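PDB 5I2H: O-methyltransferase family 2 from Planctopirus limnophila, which probably transfers methyl groups from S-adenosyl-L-methionine to substrate oxygens as a dimer, and binds the flavone apigenin in a pocket. Local coordinates for residues D178-G183 against R296-D301; A213-Y218 against T242-R247; D227-L232 against L250-M255. One frame throughout, in Å; residues are numbered along the deposited sequence. Where two conformers were deposited one is given.

Contact 1 (D178-G183 against R296-D301); sequences DVLPAG and RLLIHD
Arg-296, the first residue of strand 296-301, sends its side chain across to the turn that follows helix 154-179. CB points toward that turn, and CG lies anti to the carbonyl carbon, beside the backbone N. The chain then runs extended through CD and bends at chi3 (-62°), which turns the guanidinium to meet the turn end-on. NE is bound outside the two segments, in a salt bridge with Asp-265 of the neighbouring strand. Both terminal nitrogens converge on one oxygen: NH1 reaches Pro-181 O at 2.9 Å, and NH2 reaches the same Pro-181 O at 3.1 Å. The oxygen lies almost in the guanidinium plane, yet the donors differ at its end, since NH2 stays in the carbonyl plane while NH1 stands 55° out of it. Gly-183 CA sits 3.6 Å above the guanidinium plane, offset toward the rim, where a CB would collide with CZ; the positive phi of Gly-183 (68°) also suits glycine. Over the opposite face comes Leu-180 CD1, 3.9 Å from Arg-296 NH2, and the same methyl meets Leu-298 CD1 at 3.8 Å, the two leucines crossing at about a right angle. An alanine in place of Arg-296 would lose both bonds to Pro-181 O and the Asp-265 salt bridge, and would probably leave the turn less firmly held. The arrangement joins the loop after helix 154-179 to an inner strand of the mixed seven-stranded sheet, parallel to 265-269 and antiparallel to 357-362; the strand order, 3-2-1-4-5-7-6, marks the Rossmann-like fold of class I methyltransferases.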
ATOM      1  N   ASP A 178      16.313  26.130  -2.645  1.00 11.62           N
ATOM      2  CA  ASP A 178      16.962  26.261  -3.937  1.00 13.48           C
ATOM      3  C   ASP A 178      16.034  26.882  -4.976  1.00 13.51           C
ATOM      4  O   ASP A 178      16.498  27.626  -5.860  1.00 16.06           O
ATOM      5  CB  ASP A 178      17.463  24.888  -4.397  1.00 17.73           C
ATOM      6  CG  ASP A 178      18.220  24.956  -5.706  1.00 22.48           C
ATOM      7  OD1 ASP A 178      19.268  25.632  -5.759  1.00 22.90           O
ATOM      8  OD2 ASP A 178      17.749  24.337  -6.685  1.00 24.87           O
ATOM      9  N   VAL A 179      14.737  26.597  -4.917  1.00 12.08           N
ATOM     10  CA  VAL A 179      13.839  27.085  -5.973  1.00 12.64           C
ATOM     11  C   VAL A 179      13.066  28.340  -5.593  1.00 13.23           C
ATOM     12  O   VAL A 179      12.394  28.913  -6.465  1.00 16.07           O
ATOM     13  CB  VAL A 179      12.839  26.009  -6.441  1.00 14.31           C
ATOM     14  CG1 VAL A 179      13.601  24.758  -6.893  1.00 15.35           C
ATOM     15  CG2 VAL A 179      11.817  25.692  -5.346  1.00 15.82           C
ATOM     16  N   LEU A 180      13.139  28.795  -4.344  1.00 12.65           N
ATOM     17  CA  LEU A 180      12.463  30.040  -3.990  1.00 12.55           C
ATOM     18  C   LEU A 180      13.142  31.230  -4.661  1.00 15.13           C
ATOM     19  O   LEU A 180      14.326  31.475  -4.400  1.00 17.02           O
ATOM     20  CB  LEU A 180      12.467  30.236  -2.482  1.00 11.60           C
ATOM     21  CG  LEU A 180      11.834  31.543  -2.023  1.00 12.24           C
ATOM     22  CD1 LEU A 180      10.342  31.559  -2.320  1.00 12.66           C
ATOM     23  CD2 LEU A 180      12.090  31.705  -0.539  1.00 12.81           C
ATOM     24  N   PRO A 181      12.448  31.995  -5.508  1.00 16.55           N
ATOM     25  CA  PRO A 181      13.079  33.175  -6.120  1.00 18.73           C
ATOM     26  C   PRO A 181      13.338  34.262  -5.085  1.00 17.37           C
ATOM     27  O   PRO A 181      12.639  34.357  -4.079  1.00 18.66           O
ATOM     28  CB  PRO A 181      12.053  33.632  -7.171  1.00 20.74           C
ATOM     29  CG  PRO A 181      11.137  32.414  -7.414  1.00 19.61           C
ATOM     30  CD  PRO A 181      11.098  31.738  -6.039  1.00 17.07           C
ATOM     31  N   ALA A 182      14.349  35.100  -5.347  1.00 20.14           N
ATOM     32  CA  ALA A 182      14.683  36.181  -4.413  1.00 22.89           C
ATOM     33  C   ALA A 182      13.529  37.162  -4.199  1.00 24.95           C
ATOM     34  O   ALA A 182      13.437  37.783  -3.135  1.00 24.21           O
ATOM     35  CB  ALA A 182      15.914  36.951  -4.908  1.00 24.19           C
ATOM     36  N   GLY A 183      12.672  37.357  -5.197  1.00 26.49           N
ATOM     37  CA  GLY A 183      11.649  38.388  -5.082  1.00 27.79           C
ATOM     38  C   GLY A 183      12.241  39.799  -5.078  1.00 27.72           C
ATOM     39  O   GLY A 183      13.417  40.028  -5.354  1.00 29.26           O
ATOM     40  N   ARG A 296       4.700  38.296  -0.874  1.00  9.91           N
ATOM     41  CA  ARG A 296       4.330  37.013  -1.463  1.00 10.13           C
ATOM     42  C   ARG A 296       3.659  36.107  -0.452  1.00 10.10           C
ATOM     43  O   ARG A 296       4.062  36.048   0.711  1.00 11.37           O
ATOM     44  CB  ARG A 296       5.554  36.293  -2.051  1.00  9.16           C
ATOM     45  CG  ARG A 296       6.220  37.160  -3.142  1.00 10.99           C
ATOM     46  CD  ARG A 296       7.447  36.475  -3.733  1.00 12.23           C
ATOM     47  NE  ARG A 296       8.517  36.232  -2.744  1.00 13.00           N
ATOM     48  CZ  ARG A 296       9.681  35.663  -3.039  1.00 12.22           C
ATOM     49  NH1 ARG A 296       9.913  35.269  -4.288  1.00 14.33           N
ATOM     50  NH2 ARG A 296      10.607  35.491  -2.095  1.00 14.35           N
ATOM     51  N   LEU A 297       2.660  35.370  -0.922  1.00  9.80           N
ATOM     52  CA  LEU A 297       2.149  34.226  -0.205  1.00  9.94           C
ATOM     53  C   LEU A 297       2.761  32.987  -0.846  1.00  9.35           C
ATOM     54  O   LEU A 297       2.604  32.754  -2.056  1.00 11.24           O
ATOM     55  CB  LEU A 297       0.617  34.188  -0.228  1.00 10.37           C
ATOM     56  CG  LEU A 297      -0.000  32.995   0.495  1.00 11.92           C
ATOM     57  CD1 LEU A 297       0.246  33.142   1.995  1.00 13.32           C
ATOM     58  CD2 LEU A 297      -1.490  32.920   0.161  1.00 12.30           C
ATOM     59  N   LEU A 298       3.473  32.220  -0.044  1.00  7.55           N
ATOM     60  CA  LEU A 298       4.126  30.977  -0.464  1.00  8.36           C
ATOM     61  C   LEU A 298       3.318  29.822   0.099  1.00  8.88           C
ATOM     62  O   LEU A 298       3.305  29.601   1.319  1.00 10.35           O
ATOM     63  CB  LEU A 298       5.564  30.919   0.045  1.00  7.04           C
ATOM     64  CG  LEU A 298       6.421  32.155  -0.277  1.00  9.30           C
ATOM     65  CD1 LEU A 298       7.766  32.057   0.478  1.00  9.68           C
ATOM     66  CD2 LEU A 298       6.595  32.473  -1.758  1.00 13.16           C
ATOM     67  N   ILE A 299       2.645  29.078  -0.773  1.00  8.42           N
ATOM     68  CA  ILE A 299       1.927  27.877  -0.344  1.00  8.15           C
ATOM     69  C   ILE A 299       2.777  26.691  -0.764  1.00  9.99           C
ATOM     70  O   ILE A 299       3.112  26.558  -1.949  1.00 12.28           O
ATOM     71  CB  ILE A 299       0.516  27.806  -0.965  1.00  8.01           C
ATOM     72  CG1 ILE A 299      -0.366  28.923  -0.390  1.00  9.98           C
ATOM     73  CG2 ILE A 299      -0.114  26.445  -0.719  1.00  9.63           C
ATOM     74  CD1 ILE A 299      -1.676  29.097  -1.167  1.00 10.74           C
ATOM     75  N   HIS A 300       3.147  25.839   0.197  1.00  8.45           N
ATOM     76  CA  HIS A 300       3.970  24.668  -0.094  1.00  7.67           C
ATOM     77  C   HIS A 300       3.165  23.441   0.297  1.00  8.39           C
ATOM     78  O   HIS A 300       2.857  23.257   1.473  1.00 10.51           O
ATOM     79  CB  HIS A 300       5.303  24.735   0.654  1.00  8.20           C
ATOM     80  CG  HIS A 300       6.235  23.602   0.351  1.00  8.94           C
ATOM     81  ND1 HIS A 300       6.797  22.833   1.347  1.00 12.43           N
ATOM     82  CD2 HIS A 300       6.710  23.106  -0.826  1.00  8.73           C
ATOM     83  CE1 HIS A 300       7.577  21.909   0.800  1.00 12.66           C
ATOM     84  NE2 HIS A 300       7.543  22.054  -0.511  1.00 11.49           N
ATOM     85  N   ASP A 301       2.770  22.631  -0.684  1.00  7.82           N
ATOM     86  CA  ASP A 301       1.864  21.542  -0.357  1.00  7.79           C
ATOM     87  C   ASP A 301       1.923  20.529  -1.490  1.00  8.60           C
ATOM     88  O   ASP A 301       2.683  20.692  -2.459  1.00  9.88           O
ATOM     89  CB  ASP A 301       0.434  22.081  -0.107  1.00  9.06           C
ATOM     90  CG  ASP A 301      -0.275  21.313   0.990  1.00 10.75           C
ATOM     91  OD1 ASP A 301      -0.503  20.102   0.782  1.00 10.33           O
ATOM     92  OD2 ASP A 301      -0.533  21.897   2.067  1.00 12.60           O
TER

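Contact 2 (A213-Y218 against T242-R247); sequences AVLQKY and TGVRDR
The last turn of helix 209-217 faces the loop between helix 229-241 and strand 248-252, with the CA atoms of Leu-215 and Val-244 6.8 Å apart and the loop entered through Gly-243, whose positive phi (71°) belongs to a Schellman motif. Arg-247 carries most of the polar contact. Bent at chi3 (-74°), its chain slides past Leu-215 in the opposite direction and presents the guanidinium edge to Leu-215 O. NH2 makes the shorter bond, 2.7 Å to Leu-215 O, and NH1 adds one of 3.1 Å to that same Leu-215 O, which lies in the guanidinium plane although both donors stand above the carbonyl plane. NH1 also makes a weak bond to Tyr-218 O. Leu-215 O and Tyr-218 O are carbonyls at the C-terminal end of the helix, where its dipole would probably favour a positive group; Trp-221 O, in the loop beyond, accepts a further bond from NH1. Beside this grip Leu-215 CB meets Val-244 CG1 at 4.0 Å, and Leu-215 CD1 lies against the carbonyl Arg-247 O at 3.7 Å. Val-244 CG1 also touches Gln-216 CG at 3.9 Å, the two side chains crossing at about a right angle. Beyond CG, Gln-216 is extended, so that NE2 donates to Thr-242 O at 2.9 Å, in the carbonyl plane and on a lone pair, with an N-H...O angle of 155°. Its amide is further fixed by the N-terminal segment, NE2 bonding Lys-7 O and OE1 accepting from Ala-9 N. Helix 209-217 is thereby tied to the loop that leads from helix 229-241 into strand 248-252 in the following beta-alpha-beta unit, an arrangement in keeping with successive crossovers of a Rossmann-like domain.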
ATOM      1  N   ALA A 213      16.483  26.944   6.215  1.00  8.88           N
ATOM      2  CA  ALA A 213      17.185  26.765   4.944  1.00  7.18           C
ATOM      3  C   ALA A 213      17.194  28.059   4.134  1.00  8.80           C
ATOM      4  O   ALA A 213      18.235  28.458   3.589  1.00 10.37           O
ATOM      5  CB  ALA A 213      16.564  25.617   4.150  1.00  6.91           C
ATOM      6  N   VAL A 214      16.040  28.730   4.029  1.00  7.62           N
ATOM      7  CA  VAL A 214      16.008  29.985   3.277  1.00  8.69           C
ATOM      8  C   VAL A 214      16.990  30.987   3.876  1.00  8.83           C
ATOM      9  O   VAL A 214      17.723  31.681   3.151  1.00 12.01           O
ATOM     10  CB  VAL A 214      14.568  30.535   3.249  1.00 10.66           C
ATOM     11  CG1 VAL A 214      14.535  31.972   2.713  1.00 11.63           C
ATOM     12  CG2 VAL A 214      13.703  29.613   2.386  1.00 11.84           C
ATOM     13  N   LEU A 215      17.054  31.058   5.204  1.00  8.88           N
ATOM     14  CA  LEU A 215      17.965  32.028   5.817  1.00  8.18           C
ATOM     15  C   LEU A 215      19.431  31.685   5.564  1.00 10.94           C
ATOM     16  O   LEU A 215      20.261  32.604   5.497  1.00 11.65           O
ATOM     17  CB  LEU A 215      17.729  32.125   7.329  1.00  9.08           C
ATOM     18  CG  LEU A 215      16.379  32.710   7.762  1.00  8.34           C
ATOM     19  CD1 LEU A 215      16.305  32.795   9.314  1.00  9.17           C
ATOM     20  CD2 LEU A 215      16.088  34.069   7.103  1.00 11.32           C
ATOM     21  N   GLN A 216      19.791  30.391   5.467  1.00  9.97           N
ATOM     22  CA  GLN A 216      21.163  30.066   5.061  1.00 10.44           C
ATOM     23  C   GLN A 216      21.426  30.465   3.617  1.00 11.92           C
ATOM     24  O   GLN A 216      22.545  30.884   3.275  1.00 15.71           O
ATOM     25  CB  GLN A 216      21.459  28.577   5.255  1.00 10.11           C
ATOM     26  CG  GLN A 216      21.417  28.107   6.700  1.00 11.70           C
ATOM     27  CD  GLN A 216      22.012  26.729   6.820  1.00 12.63           C
ATOM     28  OE1 GLN A 216      22.141  26.022   5.813  1.00 15.87           O
ATOM     29  NE2 GLN A 216      22.404  26.336   8.035  1.00 12.02           N
ATOM     30  N   LYS A 217      20.425  30.357   2.757  1.00 11.75           N
ATOM     31  CA  LYS A 217      20.618  30.739   1.368  1.00 14.90           C
ATOM     32  C   LYS A 217      20.725  32.251   1.206  1.00 15.15           C
ATOM     33  O   LYS A 217      21.441  32.734   0.321  1.00 16.90           O
ATOM     34  CB  LYS A 217      19.467  30.217   0.522  1.00 16.30           C
ATOM     35  CG  LYS A 217      19.600  30.654  -0.937  1.00 19.37           C
ATOM     36  CD  LYS A 217      18.846  29.782  -1.846  1.00 25.29           C
ATOM     37  CE  LYS A 217      19.463  29.884  -3.254  1.00 30.47           C
ATOM     38  NZ  LYS A 217      20.771  29.142  -3.378  1.00 33.47           N
ATOM     39  N   TYR A 218      20.008  33.004   2.042  1.00 13.52           N
ATOM     40  CA  TYR A 218      19.862  34.450   1.908  1.00 16.40           C
ATOM     41  C   TYR A 218      20.339  35.083   3.209  1.00 15.76           C
ATOM     42  O   TYR A 218      19.535  35.363   4.115  1.00 14.88           O
ATOM     43  CB  TYR A 218      18.415  34.825   1.603  1.00 17.34           C
ATOM     44  CG  TYR A 218      17.927  34.416   0.231  1.00 18.71           C
ATOM     45  CD1 TYR A 218      18.332  35.106  -0.909  1.00 22.72           C
ATOM     46  CD2 TYR A 218      17.052  33.349   0.074  1.00 17.88           C
ATOM     47  CE1 TYR A 218      17.878  34.754  -2.161  1.00 24.85           C
ATOM     48  CE2 TYR A 218      16.587  32.986  -1.182  1.00 20.90           C
ATOM     49  CZ  TYR A 218      17.005  33.684  -2.292  1.00 24.94           C
ATOM     50  OH  TYR A 218      16.532  33.323  -3.539  1.00 26.67           O
ATOM     51  N   THR A 242      21.601  25.275  13.141  1.00 11.70           N
ATOM     52  CA  THR A 242      21.809  25.747  11.778  1.00 11.54           C
ATOM     53  C   THR A 242      22.458  27.125  11.748  1.00 11.35           C
ATOM     54  O   THR A 242      22.705  27.649  10.657  1.00 12.57           O
ATOM     55  CB  THR A 242      20.481  25.780  10.989  1.00 11.32           C
ATOM     56  OG1 THR A 242      19.526  26.585  11.695  1.00 11.17           O
ATOM     57  CG2 THR A 242      19.920  24.350  10.796  1.00 11.65           C
ATOM     58  N   GLY A 243      22.749  27.716  12.913  1.00 11.12           N
ATOM     59  CA  GLY A 243      23.477  28.972  12.969  1.00 12.49           C
ATOM     60  C   GLY A 243      22.720  30.193  12.490  1.00 14.15           C
ATOM     61  O   GLY A 243      23.350  31.191  12.141  1.00 15.87           O
ATOM     62  N   VAL A 244      21.386  30.155  12.474  1.00 12.56           N
ATOM     63  CA  VAL A 244      20.586  31.291  12.031  1.00 11.97           C
ATOM     64  C   VAL A 244      19.815  31.915  13.189  1.00 13.58           C
ATOM     65  O   VAL A 244      18.973  32.806  12.974  1.00 13.12           O
ATOM     66  CB  VAL A 244      19.642  30.907  10.878  1.00 11.31           C
ATOM     67  CG1 VAL A 244      20.461  30.405   9.662  1.00 11.59           C
ATOM     68  CG2 VAL A 244      18.631  29.877  11.363  1.00 12.51           C
ATOM     69  N   ARG A 245      20.119  31.499  14.418  1.00 12.39           N
ATOM     70  CA  ARG A 245      19.375  31.950  15.596  1.00 15.06           C
ATOM     71  C   ARG A 245      19.284  33.476  15.701  1.00 16.73           C
ATOM     72  O   ARG A 245      18.240  34.019  16.103  1.00 16.93           O
ATOM     73  CB  ARG A 245      20.057  31.360  16.828  1.00 17.86           C
ATOM     74  CG  ARG A 245      19.740  31.952  18.162  1.00 20.73           C
ATOM     75  CD  ARG A 245      18.460  31.415  18.637  1.00 21.31           C
ATOM     76  NE  ARG A 245      17.376  32.234  18.153  1.00 22.48           N
ATOM     77  CZ  ARG A 245      16.161  32.192  18.663  1.00 20.53           C
ATOM     78  NH1 ARG A 245      15.192  32.996  18.179  1.00 17.76           N
ATOM     79  NH2 ARG A 245      15.934  31.326  19.644  1.00 20.00           N
ATOM     80  N   ASP A 246      20.365  34.180  15.364  0.63 18.44           N
ATOM     81  CA  ASP A 246      20.366  35.624  15.522  0.63 18.96           C
ATOM     82  C   ASP A 246      19.480  36.324  14.492  0.63 16.69           C
ATOM     83  O   ASP A 246      19.154  37.509  14.677  0.63 17.86           O
ATOM     84  CB  ASP A 246      21.808  36.150  15.463  0.63 22.54           C
ATOM     85  CG  ASP A 246      22.652  35.750  16.694  0.63 25.15           C
ATOM     86  OD1 ASP A 246      22.107  35.573  17.802  0.63 25.50           O
ATOM     87  OD2 ASP A 246      23.888  35.628  16.553  0.63 27.11           O
ATOM     88  N   ARG A 247      19.041  35.620  13.445  1.00 14.60           N
ATOM     89  CA  ARG A 247      18.204  36.215  12.409  1.00 14.06           C
ATOM     90  C   ARG A 247      16.813  35.594  12.405  1.00 13.06           C
ATOM     91  O   ARG A 247      16.051  35.768  11.441  1.00 13.42           O
ATOM     92  CB  ARG A 247      18.856  36.089  11.027  1.00 14.72           C
ATOM     93  CG  ARG A 247      20.123  36.891  10.863  1.00 16.77           C
ATOM     94  CD  ARG A 247      20.582  36.845   9.418  1.00 15.79           C
ATOM     95  NE  ARG A 247      21.162  35.548   9.030  1.00 15.22           N
ATOM     96  CZ  ARG A 247      20.787  34.811   7.982  1.00 15.58           C
ATOM     97  NH1 ARG A 247      19.787  35.201   7.166  1.00 15.26           N
ATOM     98  NH2 ARG A 247      21.440  33.676   7.732  1.00 16.19           N
TER

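Contact 3 (D227-L232 against L250-M255); sequences DRPEVL and LHAGDM. With EDO (1,2-ethanediol), chain F.
Leu-232 fills the centre, its CG anti to the carbonyl carbon and its CD1 resting on the strand backbone 3.4 Å from His-251 C. Its other methyl, CD2, meets Leu-250 CB at 4.2 Å, while Leu-250 CD1 lies against Leu-232 O. Nearer the start of the helix, Pro-229 CG packs on Ala-252 CB at 3.7 Å, so the first turn of the helix also touches the strand. These contacts belong to a beta-alpha-beta unit: strand 222-227 leads through helix 229-241 to strand 248-252, parallel to it and outermost on that side of the sheet within this chain. The parallel pairing is direct at Asp-227 and Ala-252. Asp-227 N donates to His-251 O at 3.0 Å, nearly along the C=O axis, and Gly-253 N returns a bond to Asp-227 O at 3.1 Å from above the carbonyl plane. Outward lies the carboxylate of Asp-227. Its OD1 accepts Arg-228 N at 2.6 Å through the anti lone pair; Arg-228 NH1 is 3.2 Å from that OD1, but the oxygen lies well out of the guanidinium plane, so charge alone pairs them. OD2 takes the N-H of Gly-206, in the glycine-rich loop after strand 199-203. In related methyltransferases an acidic residue ending the strand that corresponds to 222-227 commonly holds the cofactor's ribose, and Asp-227 is consistent with that role. An ethanediol, probably from the crystallisation liquor, lies nearby; selenomethionine Met-255 N donates to ethanediol O1 at 3.1 Å. Asp-254 OD1 accepts a weak bond from the same ethanediol oxygen.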
ATOM      1  N   ASP A 227       3.937  29.921  15.847  1.00 11.16           N
ATOM      2  CA  ASP A 227       3.349  28.609  16.128  1.00 12.96           C
ATOM      3  C   ASP A 227       2.997  28.535  17.619  1.00 15.23           C
ATOM      4  O   ASP A 227       3.128  29.524  18.346  1.00 15.71           O
ATOM      5  CB  ASP A 227       4.295  27.475  15.702  1.00 13.87           C
ATOM      6  CG  ASP A 227       3.535  26.231  15.249  1.00 17.21           C
ATOM      7  OD1 ASP A 227       2.521  25.887  15.895  1.00 22.25           O
ATOM      8  OD2 ASP A 227       3.931  25.601  14.258  1.00 17.43           O
ATOM      9  N   ARG A 228       2.518  27.359  18.055  1.00 18.60           N
ATOM     10  CA  ARG A 228       2.260  27.109  19.482  1.00 20.51           C
ATOM     11  C   ARG A 228       3.571  27.004  20.262  1.00 22.05           C
ATOM     12  O   ARG A 228       4.583  26.536  19.730  1.00 21.64           O
ATOM     13  CB  ARG A 228       1.474  25.814  19.684  1.00 27.59           C
ATOM     14  CG  ARG A 228       0.290  25.639  18.772  1.00 35.54           C
ATOM     15  CD  ARG A 228      -0.465  24.326  19.022  1.00 42.42           C
ATOM     16  NE  ARG A 228       0.321  23.101  18.828  1.00 47.89           N
ATOM     17  CZ  ARG A 228       0.793  22.662  17.655  1.00 52.06           C
ATOM     18  NH1 ARG A 228       0.621  23.371  16.530  1.00 52.64           N
ATOM     19  NH2 ARG A 228       1.460  21.509  17.613  1.00 53.14           N
ATOM     20  N   PRO A 229       3.566  27.397  21.540  1.00 23.00           N
ATOM     21  CA  PRO A 229       4.816  27.381  22.320  1.00 24.19           C
ATOM     22  C   PRO A 229       5.518  26.036  22.363  1.00 25.10           C
ATOM     23  O   PRO A 229       6.757  25.992  22.274  1.00 25.40           O
ATOM     24  CB  PRO A 229       4.352  27.811  23.722  1.00 25.22           C
ATOM     25  CG  PRO A 229       3.149  28.620  23.484  1.00 25.31           C
ATOM     26  CD  PRO A 229       2.468  28.060  22.265  1.00 23.69           C
ATOM     27  N   GLU A 230       4.769  24.937  22.507  1.00 27.86           N
ATOM     28  CA  GLU A 230       5.380  23.612  22.585  1.00 30.35           C
ATOM     29  C   GLU A 230       6.191  23.299  21.334  1.00 28.93           C
ATOM     30  O   GLU A 230       7.182  22.562  21.394  1.00 29.49           O
ATOM     31  CB  GLU A 230       4.298  22.535  22.783  1.00 34.77           C
ATOM     32  CG  GLU A 230       3.210  22.872  23.817  1.00 39.61           C
ATOM     33  CD  GLU A 230       2.080  23.769  23.266  1.00 42.24           C
ATOM     34  OE1 GLU A 230       2.368  24.860  22.755  1.00 40.03           O
ATOM     35  OE2 GLU A 230       0.894  23.388  23.360  1.00 46.21           O
ATOM     36  N   VAL A 231       5.782  23.845  20.192  1.00 26.05           N
ATOM     37  CA  VAL A 231       6.478  23.586  18.938  1.00 24.91           C
ATOM     38  C   VAL A 231       7.701  24.493  18.787  1.00 22.73           C
ATOM     39  O   VAL A 231       8.747  24.074  18.273  1.00 22.21           O
ATOM     40  CB  VAL A 231       5.485  23.768  17.779  1.00 27.97           C
ATOM     41  CG1 VAL A 231       6.207  23.698  16.489  1.00 27.87           C
ATOM     42  CG2 VAL A 231       4.380  22.714  17.863  1.00 28.21           C
ATOM     43  N   LEU A 232       7.597  25.741  19.253  1.00 21.48           N
ATOM     44  CA  LEU A 232       8.700  26.686  19.135  1.00 19.19           C
ATOM     45  C   LEU A 232       9.950  26.231  19.881  1.00 19.65           C
ATOM     46  O   LEU A 232      11.049  26.695  19.563  1.00 18.77           O
ATOM     47  CB  LEU A 232       8.254  28.050  19.646  1.00 17.75           C
ATOM     48  CG  LEU A 232       7.134  28.644  18.802  1.00 17.58           C
ATOM     49  CD1 LEU A 232       6.683  29.972  19.430  1.00 18.92           C
ATOM     50  CD2 LEU A 232       7.560  28.805  17.337  1.00 18.96           C
ATOM     51  N   LEU A 250      10.972  33.718  17.269  1.00 12.18           N
ATOM     52  CA  LEU A 250       9.963  32.699  17.545  1.00 12.16           C
ATOM     53  C   LEU A 250       8.801  33.367  18.268  1.00 12.42           C
ATOM     54  O   LEU A 250       8.980  33.910  19.363  1.00 13.33           O
ATOM     55  CB  LEU A 250      10.544  31.567  18.399  1.00 13.49           C
ATOM     56  CG  LEU A 250      11.871  31.006  17.886  1.00 14.49           C
ATOM     57  CD1 LEU A 250      12.476  29.979  18.892  1.00 17.27           C
ATOM     58  CD2 LEU A 250      11.728  30.403  16.483  1.00 14.69           C
ATOM     59  N   HIS A 251       7.622  33.340  17.652  1.00 13.02           N
ATOM     60  CA  HIS A 251       6.430  33.968  18.205  1.00 15.75           C
ATOM     61  C   HIS A 251       5.339  32.940  18.449  1.00 16.99           C
ATOM     62  O   HIS A 251       4.930  32.227  17.518  1.00 16.03           O
ATOM     63  CB  HIS A 251       5.898  35.049  17.276  1.00 16.75           C
ATOM     64  CG  HIS A 251       6.819  36.199  17.126  1.00 19.67           C
ATOM     65  ND1 HIS A 251       6.523  37.446  17.622  1.00 23.01           N
ATOM     66  CD2 HIS A 251       8.052  36.290  16.587  1.00 21.70           C
ATOM     67  CE1 HIS A 251       7.520  38.270  17.343  1.00 24.21           C
ATOM     68  NE2 HIS A 251       8.459  37.593  16.713  1.00 22.00           N
ATOM     69  N   ALA A 252       4.858  32.892  19.693  1.00 18.54           N
ATOM     70  CA  ALA A 252       3.718  32.063  20.046  1.00 18.00           C
ATOM     71  C   ALA A 252       2.452  32.806  19.666  1.00 19.37           C
ATOM     72  O   ALA A 252       2.313  34.009  19.927  1.00 20.66           O
ATOM     73  CB  ALA A 252       3.721  31.731  21.546  1.00 20.75           C
ATOM     74  N   GLY A 253       1.533  32.104  19.033  1.00 17.29           N
ATOM     75  CA  GLY A 253       0.295  32.766  18.711  1.00 17.56           C
ATOM     76  C   GLY A 253      -0.674  31.792  18.100  1.00 16.60           C
ATOM     77  O   GLY A 253      -0.316  30.670  17.712  1.00 16.77           O
ATOM     78  N   ASP A 254      -1.907  32.248  18.046  1.00 15.08           N
ATOM     79  CA  ASP A 254      -3.022  31.527  17.460  1.00 14.58           C
ATOM     80  C   ASP A 254      -3.253  32.176  16.101  1.00 14.45           C
ATOM     81  O   ASP A 254      -3.618  33.362  16.031  1.00 13.78           O
ATOM     82  CB  ASP A 254      -4.248  31.645  18.370  1.00 18.35           C
ATOM     83  CG  ASP A 254      -5.505  30.978  17.795  1.00 23.12           C
ATOM     84  OD1 ASP A 254      -5.630  30.792  16.571  1.00 23.27           O
ATOM     85  OD2 ASP A 254      -6.412  30.661  18.598  1.00 28.44           O
HETATM   86  N   MSE A 255      -3.019  31.414  15.029  1.00 13.81           N
HETATM   87  CA  MSE A 255      -2.973  32.017  13.684  1.00 12.93           C
HETATM   88  C   MSE A 255      -4.328  32.589  13.230  1.00 13.46           C
HETATM   89  O   MSE A 255      -4.371  33.416  12.317  1.00 13.67           O
HETATM   90  CB  MSE A 255      -2.466  31.008  12.643  1.00 14.14           C
HETATM   91  CG  MSE A 255      -3.426  29.848  12.375  1.00 11.58           C
HETATM   92 SE   MSE A 255      -2.452  28.570  11.266  0.91  8.52          SE
HETATM   93  CE  MSE A 255      -3.801  27.237  11.094  1.00 14.96           C
TER
HETATM   94  C1  EDO F 504      -2.390  27.942  15.118  1.00 37.22           C
HETATM   95  O1  EDO F 504      -3.536  28.426  15.800  1.00 36.64           O
HETATM   96  C2  EDO F 504      -1.198  28.824  15.420  1.00 37.19           C
HETATM   97  O2  EDO F 504      -0.134  28.056  14.896  1.00 38.37           O

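How the contacts relate
From the N terminus, the chain leaves helix 154-179 through 178-183, and contact 1 closes the longest loop 113 residues later, tying the loop after that helix to strand 296-301. Both other contacts are nested inside it. Contact 2 opens at 213-218 and contact 3 at 227-232; contact 2 then closes at 242-247 before contact 3 closes at 250-255, so these two cross. Contact 2 ties helix 209-217 to the loop before strand 248-252, and contact 3 ties the end of strand 222-227 and the start of helix 229-241 to strand 248-252. Contacts 1 and 2 touch: Tyr-218 OH lies 3.0 Å from Leu-180 O, a probable hydrogen bond. Contacts 1 and 3 reach the same sheet.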